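Local coordinates for glycosyl hydrolases family 2, sugar binding domain protein (Bacteroides uniformis str. 3978 T3 ii, PDB 6D1P) that probably hydrolyses O-glycosidic bonds as a beta-glucuronidase of glycoside hydrolase family 2 from a human gut bacterium, at residues S44-M49 against Y121-R126; T94-E99 against V194-T199; G105-E110 against A139-A144; E146-T151 against K161-I166; P200-E205 against I226-L231. One frame throughout, in Å; residues are numbered along the deposited sequence.

From the N terminus, the chain opens contact 1 at 44-49 and contact 2 at 94-99 before contact 1 closes at 121-126, so these two loops cross. Contact 3 opens at 105-110, also inside the first loop, and closes at 139-144, beyond its end; it therefore crosses contact 1. Contact 4 follows, opening at 146-151 and closing at 161-166, and contacts 3 and 4 both nest within the long loop that 194-199 closes. Contacts 1 and 4 meet at neighbouring strands 117-122 and 162-169 of the six-stranded sheet, contact 3 pairs the edge strand 137-140 with 106-111 in the four-stranded sheet, and contact 2 joins both sheets. Contact 5 starts directly after 194-199 and belongs to the following domain.

Contact 1: S44-M49 against Y121-R126; sequences SIWEVM and YVYTTR. With NA (sodium ion), chain L.
Ile45, Trp46 and Met49, on one flank of the short helix 45-49, meet the tight turn 122-125 and the tyrosine before it. In Ile45, CG1 is anti to the backbone N (chi1 -177°), and the bend at chi2 then brings CD1 over a face of the Tyr121 ring, 4.2 Å from the ring centroid and 26° off the normal. This is a CH-pi contact, and the two side chains cross obliquely, with Ile45 CG1 3.6 Å from Tyr121 CD2. Trp46 and Tyr123 run alongside each other in the same direction: Tyr123 OH sits at the indole edge, 3.4 Å from Trp46 CZ3. Met49, bent at chi2, folds its methyl CE to 3.2 Å from Tyr123 O, while its SD lies obliquely to the Tyr123 ring, 5.2 Å from the centroid, a Met-aromatic contact. The methyl CG2 of Thr124 sits over the centre of that same ring.

Ser44 is the N-cap of the helix, its OG accepting from Glu47 N at 3.1 Å. The same OG binds a sodium ion, 2.7 Å away, that Asp434 O of the second subunit also binds; the cap thus lies at the subunit interface. The tyrosines come from a beta hairpin closed by a type II' turn, with Tyr123 and Thr124 at its corners, and the capped helix packs across this hairpin at the edge of the beta-sandwich sugar-binding domain.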
# COMPACT_ATOMS: atom_id res chain seq x y z
N SER A 44 18.51 1.71 -0.74
CA SER A 44 19.61 2.63 -0.47
C SER A 44 19.51 3.73 -1.51
O SER A 44 18.80 3.58 -2.51
CB SER A 44 20.98 1.96 -0.56
OG SER A 44 21.22 1.53 -1.88
N ILE A 45 20.21 4.84 -1.26
CA ILE A 45 20.21 5.91 -2.26
C ILE A 45 20.89 5.42 -3.54
O ILE A 45 20.54 5.85 -4.65
CB ILE A 45 20.85 7.19 -1.70
CG1 ILE A 45 20.78 8.32 -2.73
CG2 ILE A 45 22.31 6.97 -1.31
CD1 ILE A 45 19.40 8.60 -3.26
N TRP A 46 21.85 4.49 -3.41
CA TRP A 46 22.46 3.91 -4.60
C TRP A 46 21.41 3.20 -5.45
O TRP A 46 21.38 3.37 -6.67
CB TRP A 46 23.58 2.94 -4.22
CG TRP A 46 24.07 2.13 -5.39
CD1 TRP A 46 24.04 0.77 -5.52
CD2 TRP A 46 24.61 2.64 -6.62
NE1 TRP A 46 24.54 0.40 -6.75
CE2 TRP A 46 24.91 1.53 -7.44
CE3 TRP A 46 24.89 3.93 -7.10
CZ2 TRP A 46 25.46 1.66 -8.71
CZ3 TRP A 46 25.43 4.06 -8.37
CH2 TRP A 46 25.71 2.92 -9.17
N GLU A 47 20.54 2.42 -4.80
CA GLU A 47 19.50 1.72 -5.54
C GLU A 47 18.57 2.69 -6.28
O GLU A 47 18.01 2.34 -7.32
CB GLU A 47 18.69 0.83 -4.59
CG GLU A 47 18.02 -0.33 -5.31
CD GLU A 47 17.04 -1.09 -4.43
OE1 GLU A 47 16.17 -0.45 -3.80
OE2 GLU A 47 17.15 -2.35 -4.39
N VAL A 48 18.42 3.91 -5.76
CA VAL A 48 17.62 4.91 -6.45
C VAL A 48 18.37 5.45 -7.65
O VAL A 48 17.78 5.76 -8.69
CB VAL A 48 17.23 6.04 -5.48
CG1 VAL A 48 16.56 7.23 -6.20
CG2 VAL A 48 16.35 5.50 -4.36
N MET A 49 19.69 5.56 -7.53
CA MET A 49 20.52 6.24 -8.51
C MET A 49 21.13 5.29 -9.53
O MET A 49 21.59 5.75 -10.58
CB MET A 49 21.64 7.00 -7.78
CG MET A 49 21.14 8.21 -6.98
SD MET A 49 20.52 9.41 -8.15
CE MET A 49 19.79 10.67 -7.09
N TYR A 121 18.56 14.59 -1.84
CA TYR A 121 19.80 14.00 -2.30
C TYR A 121 20.19 14.57 -3.66
O TYR A 121 19.35 14.65 -4.55
CB TYR A 121 19.69 12.48 -2.41
CG TYR A 121 19.44 11.76 -1.11
CD1 TYR A 121 18.16 11.71 -0.55
CD2 TYR A 121 20.47 11.09 -0.47
CE1 TYR A 121 17.93 11.03 0.64
CE2 TYR A 121 20.25 10.41 0.72
CZ TYR A 121 18.99 10.38 1.27
OH TYR A 121 18.80 9.68 2.45
N VAL A 122 21.45 14.96 -3.79
CA VAL A 122 22.11 15.13 -5.08
C VAL A 122 22.92 13.87 -5.33
O VAL A 122 23.82 13.53 -4.54
CB VAL A 122 23.02 16.37 -5.09
CG1 VAL A 122 23.93 16.36 -6.33
CG2 VAL A 122 22.21 17.66 -5.01
N TYR A 123 22.62 13.16 -6.41
CA TYR A 123 23.20 11.83 -6.63
C TYR A 123 23.15 11.02 -5.33
O TYR A 123 22.07 10.81 -4.78
CB TYR A 123 24.62 11.96 -7.18
CG TYR A 123 25.19 10.67 -7.72
CD1 TYR A 123 26.46 10.25 -7.36
CD2 TYR A 123 24.44 9.85 -8.57
CE1 TYR A 123 26.99 9.05 -7.84
CE2 TYR A 123 24.96 8.66 -9.06
CZ TYR A 123 26.24 8.26 -8.68
OH TYR A 123 26.77 7.08 -9.15
N THR A 124 24.30 10.58 -4.80
CA THR A 124 24.29 9.71 -3.63
C THR A 124 24.60 10.45 -2.34
O THR A 124 24.93 9.80 -1.34
CB THR A 124 25.30 8.58 -3.80
OG1 THR A 124 26.62 9.12 -3.82
CG2 THR A 124 25.03 7.83 -5.09
N THR A 125 24.49 11.76 -2.34
CA THR A 125 24.87 12.59 -1.20
C THR A 125 23.62 13.25 -0.64
O THR A 125 22.91 13.96 -1.36
CB THR A 125 25.89 13.64 -1.63
OG1 THR A 125 27.00 12.99 -2.27
CG2 THR A 125 26.39 14.42 -0.42
N ARG A 126 23.36 13.04 0.65
CA ARG A 126 22.23 13.72 1.28
C ARG A 126 22.58 15.18 1.55
O ARG A 126 23.67 15.48 2.03
CB ARG A 126 21.83 13.03 2.58
CG ARG A 126 20.80 13.82 3.36
CD ARG A 126 19.65 12.96 3.87
NE ARG A 126 20.06 12.00 4.87
CZ ARG A 126 20.38 12.31 6.12
NH1 ARG A 126 20.76 11.34 6.95
NH2 ARG A 126 20.35 13.57 6.53
NA NA L . 23.33 -0.11 -1.63
O HOH W 1 25.07 1.38 -0.76

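Contact 2: T94-E99 against V194-T199; sequences TMLNIE and VNLVYT
Two sheets face each other in the beta sandwich of the sugar-binding domain, and this buried contact bridges them: 94-99 is the end of strand 89-96 and the chain leaving it, from the six-stranded sheet, whereas 194-199 is an inner strand of the four-stranded one. The backbones stay well apart, and side chains fill the distance between them. Leu196 and Tyr198, alternate residues of their strand, both point across to the other segment. Leu196 has CG anti to its backbone N (chi1 -178°), so that its two methyls are presented to the opposite chain; CD1 approaches Leu96 CD1 loosely at 4.5 Å, and CD2 lies 4.1 Å from Asn97 O. On the strand side, Thr107 of the neighbouring strand packs against both Leu196 and Tyr198.

Tyr198 reaches further. Its CG is anti to the carbonyl carbon (chi1 -51°), and the ring slides beneath the backbone of Glu99, with Ile98 CG2 coming in at the ring edge, 4.3 Å from Tyr198 CE1. Over one face of the phenol, offset toward its rim, stands the carbonyl oxygen of Glu99, 3.5 Å from Tyr198 CZ. A single hydrogen bond fixes the tip of the ring against a chain that has already left its strand: Glu99 N donates to Tyr198 OH at 2.9 Å, with an N-H...O angle of 154°.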
# COMPACT_ATOMS: atom_id res chain seq x y z
N THR A 94 14.47 12.91 -10.41
CA THR A 94 14.45 13.57 -11.71
C THR A 94 15.86 14.02 -12.08
O THR A 94 16.82 13.85 -11.33
CB THR A 94 13.51 14.78 -11.73
OG1 THR A 94 13.40 15.23 -13.07
CG2 THR A 94 14.08 15.93 -10.90
N MET A 95 15.95 14.64 -13.26
CA MET A 95 17.19 15.14 -13.84
C MET A 95 17.05 16.65 -14.05
O MET A 95 16.07 17.10 -14.65
CB MET A 95 17.46 14.46 -15.20
CG MET A 95 18.77 13.75 -15.29
SD MET A 95 18.84 12.33 -14.21
CE MET A 95 18.20 11.07 -15.33
N LEU A 96 18.03 17.42 -13.58
CA LEU A 96 17.93 18.88 -13.67
C LEU A 96 19.08 19.49 -14.47
O LEU A 96 20.24 19.15 -14.26
CB LEU A 96 17.90 19.53 -12.28
CG LEU A 96 16.66 19.31 -11.42
CD1 LEU A 96 16.72 20.27 -10.25
CD2 LEU A 96 15.38 19.48 -12.22
N ASN A 97 18.73 20.41 -15.37
CA ASN A 97 19.69 21.33 -15.98
C ASN A 97 19.91 22.48 -15.02
O ASN A 97 18.99 23.27 -14.77
CB ASN A 97 19.18 21.85 -17.32
CG ASN A 97 19.32 20.84 -18.41
OD1 ASN A 97 20.40 20.27 -18.60
ND2 ASN A 97 18.23 20.58 -19.14
N ILE A 98 21.12 22.59 -14.48
CA ILE A 98 21.43 23.59 -13.47
C ILE A 98 22.39 24.60 -14.09
O ILE A 98 23.58 24.31 -14.29
CB ILE A 98 22.01 22.93 -12.21
CG1 ILE A 98 20.86 22.25 -11.45
CG2 ILE A 98 22.72 23.95 -11.33
CD1 ILE A 98 21.27 21.59 -10.19
N GLU A 99 21.87 25.79 -14.40
CA GLU A 99 22.57 26.85 -15.11
C GLU A 99 22.55 28.11 -14.25
O GLU A 99 21.77 29.04 -14.51
CB GLU A 99 21.90 27.14 -16.55
CG GLU A 99 21.63 25.91 -17.45
CD GLU A 99 20.96 26.28 -18.79
OE1 GLU A 99 21.60 26.08 -19.85
OE2 GLU A 99 19.81 26.78 -18.79
N VAL A 194 7.94 22.80 -5.61
CA VAL A 194 9.38 22.83 -5.43
C VAL A 194 9.95 23.77 -6.48
O VAL A 194 9.54 23.71 -7.65
CB VAL A 194 10.00 21.42 -5.53
CG1 VAL A 194 11.48 21.47 -5.26
CG2 VAL A 194 9.32 20.49 -4.55
N ASN A 195 10.87 24.63 -6.06
CA ASN A 195 11.45 25.66 -6.91
C ASN A 195 12.96 25.50 -7.00
O ASN A 195 13.62 25.22 -5.99
CB ASN A 195 11.13 27.06 -6.38
CG ASN A 195 9.66 27.27 -6.20
OD1 ASN A 195 8.86 26.99 -7.11
ND2 ASN A 195 9.26 27.73 -5.02
N LEU A 196 13.50 25.66 -8.20
CA LEU A 196 14.93 25.83 -8.40
C LEU A 196 15.25 27.32 -8.37
O LEU A 196 14.62 28.11 -9.09
CB LEU A 196 15.36 25.21 -9.73
CG LEU A 196 16.85 25.26 -10.06
CD1 LEU A 196 17.65 24.46 -9.04
CD2 LEU A 196 17.07 24.73 -11.48
N VAL A 197 16.20 27.72 -7.53
CA VAL A 197 16.41 29.14 -7.24
C VAL A 197 17.90 29.46 -7.21
O VAL A 197 18.67 28.78 -6.51
CB VAL A 197 15.74 29.56 -5.91
CG1 VAL A 197 15.93 31.06 -5.67
CG2 VAL A 197 14.26 29.21 -5.92
N TYR A 198 18.28 30.49 -7.95
CA TYR A 198 19.65 30.98 -8.02
C TYR A 198 19.76 32.35 -7.36
O TYR A 198 18.88 33.20 -7.54
CB TYR A 198 20.13 31.10 -9.47
CG TYR A 198 19.93 29.89 -10.36
CD1 TYR A 198 20.67 28.74 -10.17
CD2 TYR A 198 19.05 29.93 -11.44
CE1 TYR A 198 20.53 27.64 -11.00
CE2 TYR A 198 18.90 28.83 -12.28
CZ TYR A 198 19.65 27.69 -12.05
OH TYR A 198 19.52 26.58 -12.87
N THR A 199 20.83 32.57 -6.61
CA THR A 199 21.10 33.84 -5.97
C THR A 199 22.59 34.14 -6.06
O THR A 199 23.40 33.22 -6.22
CB THR A 199 20.68 33.87 -4.49
OG1 THR A 199 21.29 32.78 -3.79
CG2 THR A 199 19.18 33.78 -4.35

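Contact 3: G105-E110 against A139-A144; sequences GRTCLE and ADITEA
Asp140 is the polar hub of this contact, its carboxylate serving four donors. Arg106 grips it side-on with two nitrogens. NE donates almost straight (175°) to OD2, which lies in the guanidinium plane and accepts with its syn lone pair, 3.0 Å away, whereas NH2 reaches OD1 at 3.1 Å from well above the carboxylate plane; the two flat groups are turned 38° apart. OD1 accepts twice more, from Thr142 N at 3.2 Å through its anti lone pair, which makes an Asx turn, and from Thr142 OG1 at 2.8 Å. With its proton given to Asp140 OD1, Thr142 OG1 accepts Thr107 N in a short 2.6 Å bond, angle 168°, replacing a backbone carbonyl as the partner of that strand N-H. Thr142 CB lies over one face of the guanidinium, offset toward the rim. The nearby arginine would probably keep Asp140 ionised. An alanine in place of Asp140 would lose the salt bridge and the Asx turn, and would probably loosen both the arginine and the threonine hydroxyl that holds the strand.

Ile141 N makes the last backbone bond before the helix, to Thr107 O at 2.9 Å. Strand pairing joins Cys108 to Asp140, non-hydrogen-bonded, and Leu109 to Ala139, antiparallel and hydrogen-bonded, with Ala139 N 2.9 Å from Leu109 O. Ile141 and Leu109 meet beneath, inside the sandwich. Strand 137-140, outermost in the four-stranded sheet, passes through an Asx turn at Asp140 into helix 142-149, with Ile141 as N-cap.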
# COMPACT_ATOMS: atom_id res chain seq x y z
N GLY A 105 27.61 32.07 -7.53
CA GLY A 105 26.23 32.06 -7.11
C GLY A 105 25.90 30.78 -6.38
O GLY A 105 26.65 29.80 -6.38
N ARG A 106 24.74 30.78 -5.73
CA ARG A 106 24.30 29.65 -4.94
C ARG A 106 22.98 29.11 -5.48
O ARG A 106 22.12 29.88 -5.94
CB ARG A 106 24.18 30.03 -3.46
CG ARG A 106 25.49 30.59 -2.93
CD ARG A 106 25.68 30.30 -1.46
NE ARG A 106 25.75 28.87 -1.17
CZ ARG A 106 26.84 28.12 -1.33
NH1 ARG A 106 27.95 28.65 -1.81
NH2 ARG A 106 26.80 26.83 -1.03
N THR A 107 22.85 27.79 -5.47
CA THR A 107 21.70 27.11 -6.05
C THR A 107 20.97 26.35 -4.95
O THR A 107 21.58 25.53 -4.25
CB THR A 107 22.09 26.13 -7.17
OG1 THR A 107 22.84 26.81 -8.18
CG2 THR A 107 20.85 25.54 -7.82
N CYS A 108 19.67 26.61 -4.82
CA CYS A 108 18.85 25.98 -3.80
C CYS A 108 17.60 25.37 -4.40
O CYS A 108 16.98 25.94 -5.30
CB CYS A 108 18.43 26.99 -2.73
SG CYS A 108 19.78 27.48 -1.68
N LEU A 109 17.24 24.20 -3.89
CA LEU A 109 15.88 23.71 -4.05
C LEU A 109 15.05 24.29 -2.91
O LEU A 109 15.43 24.19 -1.74
CB LEU A 109 15.85 22.19 -4.01
CG LEU A 109 16.59 21.55 -5.18
CD1 LEU A 109 16.61 20.04 -5.02
CD2 LEU A 109 15.93 21.94 -6.49
N GLU A 110 13.97 24.95 -3.27
CA GLU A 110 13.07 25.57 -2.32
C GLU A 110 11.81 24.72 -2.23
O GLU A 110 11.25 24.32 -3.26
CB GLU A 110 12.71 26.99 -2.76
CG GLU A 110 13.28 28.07 -1.90
CD GLU A 110 12.60 29.40 -2.16
OE1 GLU A 110 11.63 29.42 -2.95
OE2 GLU A 110 13.01 30.41 -1.56
N ALA A 139 17.10 23.64 0.56
CA ALA A 139 18.30 22.81 0.57
C ALA A 139 19.30 23.43 -0.38
O ALA A 139 19.01 23.61 -1.57
CB ALA A 139 17.98 21.37 0.16
N ASP A 140 20.48 23.76 0.13
CA ASP A 140 21.53 24.40 -0.66
C ASP A 140 22.35 23.31 -1.33
O ASP A 140 23.15 22.63 -0.68
CB ASP A 140 22.39 25.30 0.23
CG ASP A 140 23.23 26.28 -0.58
OD1 ASP A 140 23.93 25.84 -1.51
OD2 ASP A 140 23.19 27.51 -0.27
N ILE A 141 22.16 23.13 -2.64
CA ILE A 141 22.82 22.04 -3.35
C ILE A 141 24.09 22.51 -4.06
O ILE A 141 24.66 21.75 -4.85
CB ILE A 141 21.86 21.36 -4.33
CG1 ILE A 141 21.48 22.34 -5.43
CG2 ILE A 141 20.63 20.86 -3.59
CD1 ILE A 141 20.62 21.73 -6.48
N THR A 142 24.55 23.72 -3.76
CA THR A 142 25.61 24.36 -4.54
C THR A 142 26.89 23.52 -4.54
O THR A 142 27.45 23.23 -5.60
CB THR A 142 25.87 25.76 -3.99
OG1 THR A 142 24.68 26.55 -4.12
CG2 THR A 142 27.00 26.44 -4.74
N GLU A 143 27.35 23.12 -3.36
CA GLU A 143 28.62 22.41 -3.30
C GLU A 143 28.50 20.99 -3.85
O GLU A 143 29.46 20.48 -4.45
CB GLU A 143 29.15 22.41 -1.87
CG GLU A 143 29.99 23.65 -1.57
CD GLU A 143 30.93 23.98 -2.73
OE1 GLU A 143 30.61 24.91 -3.52
OE2 GLU A 143 31.97 23.30 -2.87
N ALA A 144 27.35 20.35 -3.68
CA ALA A 144 27.20 18.98 -4.17
C ALA A 144 27.08 18.94 -5.69
O ALA A 144 27.56 17.99 -6.32
CB ALA A 144 26.00 18.31 -3.52

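Contact 4: E146-T151 against K161-I166; sequences EAFRRT and KIPIAI
Glu146 opens the segment in the last turn of helix 142-149, and its carbonyl O accepts from Arg150 N at 3.1 Å. Two residues on, Phe148 delivers the main thrust of the contact. Its CG is anti to the backbone N (chi1 176°), so the ring projects straight from the helix toward the start of strand 162-169. At the ring edge, close to its plane, lie Ile162 CD1, 3.7 Å from Phe148 CD2, and the carbonyl of Lys161, its O 3.8 Å from Phe148 CE2; the side chains of Phe148 and Ile162 slide past each other in opposite directions. Phe148 and Pro163, by contrast, meet tip to tip, with CE2 of the phenylalanine 3.6 Å from CD of the proline. The Tyr123 ring also meets that of Phe148, planes at about 45°, and Phe158 touches the same residue.

Here the helix serves as part of the link between the two sheets of the beta sandwich: it follows the outermost strand of the four-stranded sheet, and the chain returns at Ile162 as an inner strand of the six-stranded one.

Arg149 comes next, its chain extended from CG to NE and crossing Ile162 at about a right angle; NE passes 4.2 Å from Ile162 CD1, and NH2 goes on to bond Ile98 O. Past it, Arg150 is the first residue to leave helical angles, and its guanidinium makes a long ion pair back to Glu146. Thr151 then turns its hydroxyl to the helix end, OG1 donating to Phe148 O at a very short 2.4 Å.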
# COMPACT_ATOMS: atom_id res chain seq x y z
N GLU A 146 28.63 21.04 -7.66
CA GLU A 146 30.01 21.22 -8.04
C GLU A 146 30.76 19.89 -7.94
O GLU A 146 31.18 19.34 -8.96
CB GLU A 146 30.67 22.30 -7.18
CG GLU A 146 32.13 22.56 -7.52
CD GLU A 146 32.35 22.82 -9.01
OE1 GLU A 146 31.56 23.60 -9.61
OE2 GLU A 146 33.31 22.26 -9.58
N ALA A 147 30.90 19.36 -6.72
CA ALA A 147 31.65 18.12 -6.53
C ALA A 147 31.15 17.01 -7.43
O ALA A 147 31.90 16.09 -7.74
CB ALA A 147 31.59 17.66 -5.08
N PHE A 148 29.89 17.09 -7.87
CA PHE A 148 29.39 16.07 -8.79
C PHE A 148 29.82 16.35 -10.22
O PHE A 148 30.15 15.42 -10.96
CB PHE A 148 27.87 15.99 -8.69
CG PHE A 148 27.27 15.05 -9.68
CD1 PHE A 148 27.34 13.68 -9.47
CD2 PHE A 148 26.62 15.53 -10.81
CE1 PHE A 148 26.78 12.80 -10.39
CE2 PHE A 148 26.07 14.66 -11.73
CZ PHE A 148 26.14 13.29 -11.51
N ARG A 149 29.82 17.62 -10.64
CA ARG A 149 30.32 17.92 -11.98
C ARG A 149 31.79 17.52 -12.12
O ARG A 149 32.22 17.14 -13.22
CB ARG A 149 30.13 19.41 -12.28
CG ARG A 149 28.82 19.72 -12.97
CD ARG A 149 28.34 21.14 -12.65
NE ARG A 149 27.09 21.46 -13.36
CZ ARG A 149 26.40 22.59 -13.20
NH1 ARG A 149 26.82 23.53 -12.36
NH2 ARG A 149 25.27 22.77 -13.90
N ARG A 150 32.55 17.56 -11.03
CA ARG A 150 33.95 17.16 -11.02
C ARG A 150 34.11 15.64 -10.99
O ARG A 150 35.09 15.13 -10.43
CB ARG A 150 34.68 17.77 -9.82
CG ARG A 150 34.77 19.28 -9.84
CD ARG A 150 34.81 19.84 -8.41
NE ARG A 150 36.12 19.74 -7.76
CZ ARG A 150 36.74 20.77 -7.18
NH1 ARG A 150 36.16 21.96 -7.16
NH2 ARG A 150 37.92 20.60 -6.59
N THR A 151 33.16 14.92 -11.57
CA THR A 151 33.20 13.48 -11.72
C THR A 151 32.84 13.10 -13.15
O THR A 151 32.08 13.83 -13.81
CB THR A 151 32.23 12.78 -10.76
OG1 THR A 151 30.89 13.13 -11.12
CG2 THR A 151 32.50 13.20 -9.33
N LYS A 161 23.58 16.78 -16.94
CA LYS A 161 22.48 17.08 -16.04
C LYS A 161 22.74 16.49 -14.65
O LYS A 161 23.66 15.70 -14.45
CB LYS A 161 21.16 16.57 -16.62
CG LYS A 161 20.78 17.26 -17.92
CD LYS A 161 19.72 16.50 -18.70
CE LYS A 161 18.32 17.02 -18.41
NZ LYS A 161 17.37 16.65 -19.51
N ILE A 162 21.93 16.90 -13.68
CA ILE A 162 22.17 16.58 -12.27
C ILE A 162 21.04 15.67 -11.78
O ILE A 162 19.87 16.03 -11.92
CB ILE A 162 22.26 17.84 -11.39
CG1 ILE A 162 23.25 18.84 -12.01
CG2 ILE A 162 22.72 17.47 -9.99
CD1 ILE A 162 24.63 18.28 -12.21
N PRO A 163 21.35 14.52 -11.18
CA PRO A 163 20.29 13.67 -10.63
C PRO A 163 19.87 14.07 -9.22
O PRO A 163 20.70 14.21 -8.31
CB PRO A 163 20.92 12.26 -10.66
CG PRO A 163 22.41 12.47 -10.93
CD PRO A 163 22.68 13.95 -10.92
N ILE A 164 18.57 14.25 -9.05
CA ILE A 164 17.96 14.68 -7.79
C ILE A 164 17.03 13.57 -7.31
O ILE A 164 16.27 13.00 -8.09
CB ILE A 164 17.18 15.99 -7.99
CG1 ILE A 164 18.14 17.11 -8.39
CG2 ILE A 164 16.41 16.40 -6.72
CD1 ILE A 164 19.24 17.33 -7.38
N ALA A 165 17.10 13.26 -6.02
CA ALA A 165 16.11 12.37 -5.42
C ALA A 165 15.67 12.96 -4.10
O ALA A 165 16.46 13.58 -3.38
CB ALA A 165 16.65 10.95 -5.22
N ILE A 166 14.38 12.78 -3.80
CA ILE A 166 13.79 13.31 -2.58
C ILE A 166 12.94 12.22 -1.95
O ILE A 166 12.04 11.68 -2.60
CB ILE A 166 12.93 14.55 -2.86
CG1 ILE A 166 13.77 15.60 -3.57
CG2 ILE A 166 12.40 15.09 -1.54
CD1 ILE A 166 12.98 16.72 -4.13

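Contact 5: P200-E205 against I226-L231; sequences PAVHFE and IAFGGL
Three backbone hydrogen bonds hold these strand ends together. Glu205 N donates to Ala227 O at 2.7 Å, the shortest, while His203 and Gly229 pair both ways: Gly229 N to His203 O at 3.1 Å in the carbonyl plane, and His203 N to Gly229 O at 3.3 Å from 28° above the plane of the Gly229 carbonyl. A fourth bond folds the approach to the strand, His203 ND1 giving its hydrogen to Pro200 O at 3.0 Å. The imidazole takes the crowded first torsion (chi1 49°) and thereby lies with one face on Gly229, whose CA is 3.3 Å from His203 NE2; a side chain there would collide with it. An alanine at His203 would lose the bond to Pro200 and the ring over Gly229, and would probably leave the approach at Pro200 less firmly held.

Phe204 and Phe228 both leave the backbone pointing away from the opposite segment, yet their rings meet obliquely, planes 42° apart and Phe204 CD1 3.5 Å from Phe228 CE2. The side chains of Val202 and Leu231 cross at about a right angle, Val202 CG2 3.9 Å from Leu231 CD2. Such pairing closes the open end of the antiparallel hairpin 203-213/219-229, at the start of the family's immunoglobulin-like beta-sandwich domain.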
# COMPACT_ATOMS: atom_id res chain seq x y z
N PRO A 200 22.98 35.42 -5.97
CA PRO A 200 24.40 35.77 -5.94
C PRO A 200 25.07 35.30 -4.65
O PRO A 200 24.42 34.92 -3.67
CB PRO A 200 24.39 37.30 -6.03
CG PRO A 200 23.09 37.64 -6.60
CD PRO A 200 22.13 36.61 -6.09
N ALA A 201 26.40 35.36 -4.66
CA ALA A 201 27.17 35.07 -3.45
C ALA A 201 26.69 35.90 -2.28
O ALA A 201 26.68 35.43 -1.13
CB ALA A 201 28.66 35.32 -3.70
N VAL A 202 26.29 37.14 -2.54
CA VAL A 202 25.69 38.01 -1.54
C VAL A 202 24.28 38.32 -2.02
O VAL A 202 24.08 38.64 -3.19
CB VAL A 202 26.53 39.28 -1.32
CG1 VAL A 202 25.77 40.30 -0.48
CG2 VAL A 202 27.85 38.93 -0.65
N HIS A 203 23.32 38.22 -1.11
CA HIS A 203 21.91 38.08 -1.46
C HIS A 203 21.08 38.53 -0.27
O HIS A 203 21.58 38.61 0.85
CB HIS A 203 21.58 36.63 -1.80
CG HIS A 203 22.08 35.66 -0.77
ND1 HIS A 203 23.26 34.97 -0.90
CD2 HIS A 203 21.59 35.33 0.45
CE1 HIS A 203 23.47 34.24 0.18
NE2 HIS A 203 22.46 34.44 1.01
N PHE A 204 19.80 38.78 -0.52
CA PHE A 204 18.88 39.04 0.57
C PHE A 204 18.57 37.74 1.30
O PHE A 204 18.20 36.74 0.67
CB PHE A 204 17.59 39.68 0.06
CG PHE A 204 17.82 40.84 -0.84
CD1 PHE A 204 18.34 42.03 -0.34
CD2 PHE A 204 17.51 40.76 -2.19
CE1 PHE A 204 18.55 43.11 -1.17
CE2 PHE A 204 17.72 41.84 -3.03
CZ PHE A 204 18.24 43.02 -2.52
N GLU A 205 18.75 37.74 2.62
CA GLU A 205 18.33 36.60 3.42
C GLU A 205 16.92 36.82 3.97
O GLU A 205 16.04 35.97 3.78
CB GLU A 205 19.33 36.34 4.54
CG GLU A 205 19.36 34.89 5.01
CD GLU A 205 20.75 34.43 5.44
OE1 GLU A 205 21.39 33.68 4.67
OE2 GLU A 205 21.20 34.83 6.54
N ILE A 226 16.52 44.47 7.03
CA ILE A 226 17.05 43.70 5.91
C ILE A 226 18.32 42.99 6.35
O ILE A 226 19.24 43.63 6.87
CB ILE A 226 17.33 44.59 4.70
CG1 ILE A 226 16.02 45.14 4.14
CG2 ILE A 226 18.11 43.83 3.63
CD1 ILE A 226 16.16 45.76 2.79
N ALA A 227 18.39 41.69 6.09
CA ALA A 227 19.54 40.87 6.44
C ALA A 227 20.14 40.25 5.19
O ALA A 227 19.41 39.81 4.29
CB ALA A 227 19.16 39.78 7.43
N PHE A 228 21.47 40.19 5.13
CA PHE A 228 22.20 39.71 3.96
C PHE A 228 22.98 38.44 4.28
O PHE A 228 23.60 38.33 5.34
CB PHE A 228 23.18 40.78 3.43
CG PHE A 228 22.51 41.93 2.75
CD1 PHE A 228 22.18 43.08 3.46
CD2 PHE A 228 22.20 41.87 1.39
CE1 PHE A 228 21.56 44.15 2.83
CE2 PHE A 228 21.58 42.94 0.76
CZ PHE A 228 21.26 44.08 1.48
N GLY A 229 22.96 37.49 3.34
CA GLY A 229 23.82 36.33 3.38
C GLY A 229 25.04 36.54 2.50
O GLY A 229 25.03 37.34 1.56
N GLY A 230 26.09 35.80 2.79
CA GLY A 230 27.39 36.21 2.33
C GLY A 230 27.93 37.22 3.32
O GLY A 230 27.36 37.43 4.40
N LEU A 231 29.02 37.88 2.93
CA LEU A 231 29.82 38.74 3.81
C LEU A 231 30.58 37.91 4.85
O LEU A 231 31.79 37.67 4.72
CB LEU A 231 28.95 39.79 4.52
CG LEU A 231 27.87 40.42 3.66
CD1 LEU A 231 26.95 41.33 4.48
CD2 LEU A 231 28.52 41.17 2.53